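Local coordinates for protein serine acetyltransferase (Entamoeba histolytica, PDB 3Q1X) that probably transfers an acetyl group to the hydroxyl of L-serine, a step of cysteine biosynthesis, and binds L-serine, at residues Leu38-Phe49 / Ile124-Val135. Sequence-based numbering, arbitrary orientation.
Sequences LQKLRKIFFPDF and IRCYPGFQAVIV
In the helical domain that precedes the left-handed beta-helix of this acetyltransferase, segments 38-45 of helix 36-45 and 128-135 of helix 128-144 meet nearly at right angles (92°), and Ile134 packs against Leu41 where they cross. Its CG2 lies 3.7 Å from Leu41 CB, the two side chains sliding past each other in opposite directions, and the same methyl reaches the edge of the Phe45 ring. Beside them, Leu38 CD1 rests 3.8 Å from Val135 CG2; Leu38 CG stands anti to its own backbone N (chi1 -173°), which carries the branch end to the partner helix.

A buried amide, that of Gln131, lies next to this apolar patch. Arg42 NH1 donates to Gln131 OE1 over 3.0 Å, within the guanidinium plane but from above the carbonyl plane. The other end of that amide, Gln131 NE2, gives hydrogen bonds to Ile124 O and Tyr127 O, bracing the turn between helices 120-126 and 128-144.

Farther along, Phe46 CE2 meets the Phe130 ring at its edge, 3.5 Å from Phe130 CZ, with the ring planes inclined obliquely at 57°. Ile124 CD1 sits over one face of Phe49, 4.0 Å from the ring centroid, a CH-pi contact. Arg125 NH1 donates a hydrogen bond to Phe49 O at 2.9 Å, while Arg125 NH2 hydrogen-bonds Pro30 O and forms a salt bridge with Glu153 OE2 of the second subunit.

Three bonds thus fix the rotation of the Gln131 amide, and Arg125 links this interior to the subunit interface.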
loop_
_atom_site.group_PDB
_atom_site.type_symbol
_atom_site.label_atom_id
_atom_site.label_comp_id
_atom_site.label_asym_id
_atom_site.label_seq_id
_atom_site.Cartn_x
_atom_site.Cartn_y
_atom_site.Cartn_z
ATOM N N LEU A 38 -9.393 7.085 11.705
ATOM C CA LEU A 38 -9.075 8.232 10.856
ATOM C C LEU A 38 -10.312 9.065 10.515
ATOM O O LEU A 38 -10.263 10.283 10.620
ATOM C CB LEU A 38 -8.357 7.799 9.571
ATOM C CG LEU A 38 -7.815 8.899 8.642
ATOM C CD1 LEU A 38 -6.792 9.806 9.350
ATOM C CD2 LEU A 38 -7.206 8.274 7.389
ATOM N N GLN A 39 -11.404 8.404 10.136
ATOM C CA GLN A 39 -12.670 9.077 9.809
ATOM C C GLN A 39 -13.090 10.018 10.941
ATOM O O GLN A 39 -13.382 11.195 10.712
ATOM C CB GLN A 39 -13.758 8.030 9.529
ATOM C CG GLN A 39 -15.112 8.593 9.105
ATOM C CD GLN A 39 -15.173 8.981 7.640
ATOM O OE1 GLN A 39 -14.188 8.880 6.912
ATOM N NE2 GLN A 39 -16.340 9.426 7.199
ATOM N N LYS A 40 -13.078 9.488 12.161
ATOM C CA LYS A 40 -13.488 10.230 13.349
ATOM C C LYS A 40 -12.508 11.338 13.720
ATOM O O LYS A 40 -12.924 12.465 13.963
ATOM C CB LYS A 40 -13.747 9.283 14.528
ATOM C CG LYS A 40 -15.023 8.439 14.389
ATOM C CD LYS A 40 -16.151 9.257 13.773
ATOM C CE LYS A 40 -17.454 8.487 13.677
ATOM N NZ LYS A 40 -18.322 9.111 12.639
ATOM N N LEU A 41 -11.213 11.029 13.736
ATOM C CA LEU A 41 -10.208 12.002 14.149
ATOM C C LEU A 41 -10.086 13.161 13.158
ATOM O O LEU A 41 -9.816 14.298 13.562
ATOM C CB LEU A 41 -8.851 11.340 14.389
ATOM C CG LEU A 41 -8.678 10.457 15.629
ATOM C CD1 LEU A 41 -7.454 9.569 15.491
ATOM C CD2 LEU A 41 -8.583 11.304 16.894
ATOM N N ARG A 42 -10.300 12.865 11.875
ATOM C CA ARG A 42 -10.349 13.905 10.835
ATOM C C ARG A 42 -11.429 14.957 11.155
ATOM O O ARG A 42 -11.171 16.158 11.080
ATOM C CB ARG A 42 -10.519 13.295 9.422
ATOM C CG ARG A 42 -9.308 12.438 8.968
ATOM C CD ARG A 42 -8.952 12.419 7.468
ATOM N NE ARG A 42 -9.941 11.772 6.613
ATOM C CZ ARG A 42 -9.729 11.250 5.396
ATOM N NH1 ARG A 42 -8.524 11.199 4.820
ATOM N NH2 ARG A 42 -10.755 10.737 4.748
ATOM N N LYS A 43 -12.617 14.492 11.545
ATOM C CA LYS A 43 -13.750 15.367 11.866
ATOM C C LYS A 43 -13.502 16.172 13.135
ATOM O O LYS A 43 -13.819 17.366 13.200
ATOM C CB LYS A 43 -15.048 14.560 11.999
ATOM C CG LYS A 43 -15.599 14.079 10.664
ATOM C CD LYS A 43 -16.946 13.390 10.797
ATOM C CE LYS A 43 -17.598 13.252 9.429
ATOM N NZ LYS A 43 -18.627 12.183 9.391
ATOM N N ILE A 44 -12.924 15.507 14.133
ATOM C CA ILE A 44 -12.650 16.100 15.442
ATOM C C ILE A 44 -11.602 17.214 15.373
ATOM O O ILE A 44 -11.802 18.303 15.922
ATOM C CB ILE A 44 -12.193 15.006 16.443
ATOM C CG1 ILE A 44 -13.311 13.964 16.647
ATOM C CG2 ILE A 44 -11.746 15.624 17.770
ATOM C CD1 ILE A 44 -12.859 12.668 17.317
ATOM N N PHE A 45 -10.487 16.934 14.702
ATOM C CA PHE A 45 -9.377 17.884 14.615
ATOM C C PHE A 45 -9.529 18.949 13.537
ATOM O O PHE A 45 -9.093 20.079 13.737
ATOM C CB PHE A 45 -8.043 17.157 14.422
ATOM C CG PHE A 45 -7.563 16.414 15.640
ATOM C CD1 PHE A 45 -7.588 17.005 16.904
ATOM C CD2 PHE A 45 -7.049 15.127 15.513
ATOM C CE1 PHE A 45 -7.131 16.306 18.029
ATOM C CE2 PHE A 45 -6.577 14.427 16.623
ATOM C CZ PHE A 45 -6.619 15.016 17.885
ATOM N N PHE A 46 -10.118 18.582 12.399
ATOM C CA PHE A 46 -10.279 19.512 11.274
ATOM C C PHE A 46 -11.680 19.452 10.655
ATOM O O PHE A 46 -11.837 19.072 9.484
ATOM C CB PHE A 46 -9.183 19.259 10.225
ATOM C CG PHE A 46 -7.791 19.261 10.799
ATOM C CD1 PHE A 46 -7.147 20.460 11.086
ATOM C CD2 PHE A 46 -7.138 18.064 11.081
ATOM C CE1 PHE A 46 -5.870 20.469 11.638
ATOM C CE2 PHE A 46 -5.856 18.061 11.631
ATOM C CZ PHE A 46 -5.221 19.264 11.911
ATOM N N PRO A 47 -12.712 19.838 11.440
ATOM C CA PRO A 47 -14.104 19.704 10.997
ATOM C C PRO A 47 -14.457 20.448 9.702
ATOM O O PRO A 47 -15.324 19.987 8.974
ATOM C CB PRO A 47 -14.905 20.283 12.167
ATOM C CG PRO A 47 -13.932 21.098 12.953
ATOM C CD PRO A 47 -12.632 20.391 12.805
ATOM N N ASP A 48 -13.800 21.571 9.426
ATOM C CA ASP A 48 -14.072 22.364 8.210
ATOM C C ASP A 48 -13.835 21.577 6.930
ATOM O O ASP A 48 -14.376 21.902 5.870
ATOM C CB ASP A 48 -13.192 23.612 8.160
ATOM C CG ASP A 48 -13.710 24.736 9.027
ATOM O OD1 ASP A 48 -14.855 24.651 9.521
ATOM O OD2 ASP A 48 -12.962 25.711 9.199
ATOM N N PHE A 49 -13.012 20.544 7.036
ATOM C CA PHE A 49 -12.560 19.826 5.856
ATOM C C PHE A 49 -13.264 18.498 5.692
ATOM O O PHE A 49 -13.166 17.871 4.639
ATOM C CB PHE A 49 -11.041 19.652 5.915
ATOM C CG PHE A 49 -10.308 20.950 6.063
ATOM C CD1 PHE A 49 -10.030 21.734 4.951
ATOM C CD2 PHE A 49 -9.919 21.408 7.323
ATOM C CE1 PHE A 49 -9.368 22.945 5.088
ATOM C CE2 PHE A 49 -9.258 22.620 7.463
ATOM C CZ PHE A 49 -8.977 23.387 6.347
ATOM N N ILE A 124 -4.288 18.383 4.698
ATOM C CA ILE A 124 -5.340 17.928 5.590
ATOM C C ILE A 124 -6.246 16.906 4.913
ATOM O O ILE A 124 -6.543 15.870 5.488
ATOM C CB ILE A 124 -6.173 19.119 6.108
ATOM C CG1 ILE A 124 -5.270 20.018 6.968
ATOM C CG2 ILE A 124 -7.439 18.621 6.829
ATOM C CD1 ILE A 124 -5.882 21.320 7.430
ATOM N N ARG A 125 -6.657 17.201 3.684
ATOM C CA ARG A 125 -7.622 16.360 2.994
ATOM C C ARG A 125 -7.062 15.010 2.567
ATOM O O ARG A 125 -7.764 14.011 2.635
ATOM C CB ARG A 125 -8.193 17.090 1.778
ATOM C CG ARG A 125 -9.189 18.184 2.117
ATOM C CD ARG A 125 -10.550 17.609 2.450
ATOM N NE ARG A 125 -11.083 16.833 1.336
ATOM C CZ ARG A 125 -12.170 16.072 1.394
ATOM N NH1 ARG A 125 -12.851 15.951 2.533
ATOM N NH2 ARG A 125 -12.567 15.419 0.307
ATOM N N CYS A 126 -5.805 14.963 2.123
ATOM C CA CYS A 126 -5.354 13.753 1.425
ATOM C C CYS A 126 -3.873 13.395 1.488
ATOM O O CYS A 126 -3.480 12.416 0.873
ATOM C CB CYS A 126 -5.774 13.818 -0.048
ATOM S SG CYS A 126 -4.726 14.893 -1.037
ATOM N N TYR A 127 -3.049 14.155 2.207
ATOM C CA TYR A 127 -1.621 13.783 2.286
ATOM C C TYR A 127 -1.451 12.559 3.195
ATOM O O TYR A 127 -1.837 12.605 4.361
ATOM C CB TYR A 127 -0.756 14.943 2.776
ATOM C CG TYR A 127 -0.178 15.819 1.670
ATOM C CD1 TYR A 127 1.172 16.178 1.692
ATOM C CD2 TYR A 127 -0.964 16.269 0.603
ATOM C CE1 TYR A 127 1.720 16.965 0.698
ATOM C CE2 TYR A 127 -0.421 17.075 -0.408
ATOM C CZ TYR A 127 0.929 17.406 -0.356
ATOM O OH TYR A 127 1.489 18.199 -1.339
ATOM N N PRO A 128 -0.874 11.462 2.656
ATOM C CA PRO A 128 -0.868 10.201 3.408
ATOM C C PRO A 128 0.015 10.225 4.667
ATOM O O PRO A 128 -0.352 9.639 5.691
ATOM C CB PRO A 128 -0.356 9.170 2.385
ATOM C CG PRO A 128 0.430 9.975 1.398
ATOM C CD PRO A 128 -0.224 11.327 1.339
ATOM N N GLY A 129 1.174 10.883 4.583
ATOM C CA GLY A 129 2.008 11.115 5.767
ATOM C C GLY A 129 1.216 11.772 6.889
ATOM O O GLY A 129 1.383 11.417 8.057
ATOM N N PHE A 130 0.334 12.706 6.532
ATOM C CA PHE A 130 -0.471 13.407 7.538
ATOM C C PHE A 130 -1.609 12.550 8.111
ATOM O O PHE A 130 -1.856 12.580 9.314
ATOM C CB PHE A 130 -0.975 14.758 7.037
ATOM C CG PHE A 130 -1.604 15.582 8.122
ATOM C CD1 PHE A 130 -0.827 16.088 9.163
ATOM C CD2 PHE A 130 -2.977 15.803 8.136
ATOM C CE1 PHE A 130 -1.407 16.824 10.192
ATOM C CE2 PHE A 130 -3.566 16.554 9.156
ATOM C CZ PHE A 130 -2.785 17.054 10.186
ATOM N N GLN A 131 -2.260 11.758 7.261
ATOM C CA GLN A 131 -3.284 10.825 7.738
ATOM C C GLN A 131 -2.692 9.850 8.752
ATOM O O GLN A 131 -3.282 9.572 9.795
ATOM C CB GLN A 131 -3.921 10.059 6.576
ATOM C CG GLN A 131 -4.346 10.935 5.391
ATOM C CD GLN A 131 -5.227 12.103 5.808
ATOM O OE1 GLN A 131 -6.220 11.918 6.517
ATOM N NE2 GLN A 131 -4.869 13.311 5.380
ATOM N N ALA A 132 -1.489 9.372 8.447
ATOM C CA ALA A 132 -0.778 8.428 9.298
ATOM C C ALA A 132 -0.453 9.054 10.657
ATOM O O ALA A 132 -0.688 8.449 11.695
ATOM C CB ALA A 132 0.499 7.993 8.615
ATOM N N VAL A 133 0.082 10.273 10.634
ATOM C CA VAL A 133 0.495 10.938 11.870
ATOM C C VAL A 133 -0.679 11.261 12.793
ATOM O O VAL A 133 -0.526 11.163 14.006
ATOM C CB VAL A 133 1.422 12.178 11.626
ATOM C CG1 VAL A 133 2.724 11.749 10.964
ATOM C CG2 VAL A 133 0.739 13.248 10.838
ATOM N N ILE A 134 -1.836 11.611 12.215
ATOM C CA ILE A 134 -3.080 11.816 12.969
ATOM C C ILE A 134 -3.413 10.603 13.828
ATOM O O ILE A 134 -3.692 10.725 15.018
ATOM C CB ILE A 134 -4.286 12.088 12.038
ATOM C CG1 ILE A 134 -4.197 13.462 11.375
ATOM C CG2 ILE A 134 -5.595 11.978 12.794
ATOM C CD1 ILE A 134 -5.311 13.721 10.347
ATOM N N VAL A 135 -3.396 9.434 13.198
ATOM C CA VAL A 135 -3.732 8.204 13.886
ATOM C C VAL A 135 -2.578 7.809 14.811
ATOM O O VAL A 135 -2.810 7.449 15.959
ATOM C CB VAL A 135 -4.126 7.097 12.893
ATOM C CG1 VAL A 135 -4.433 5.813 13.619
ATOM C CG2 VAL A 135 -5.330 7.542 12.035
#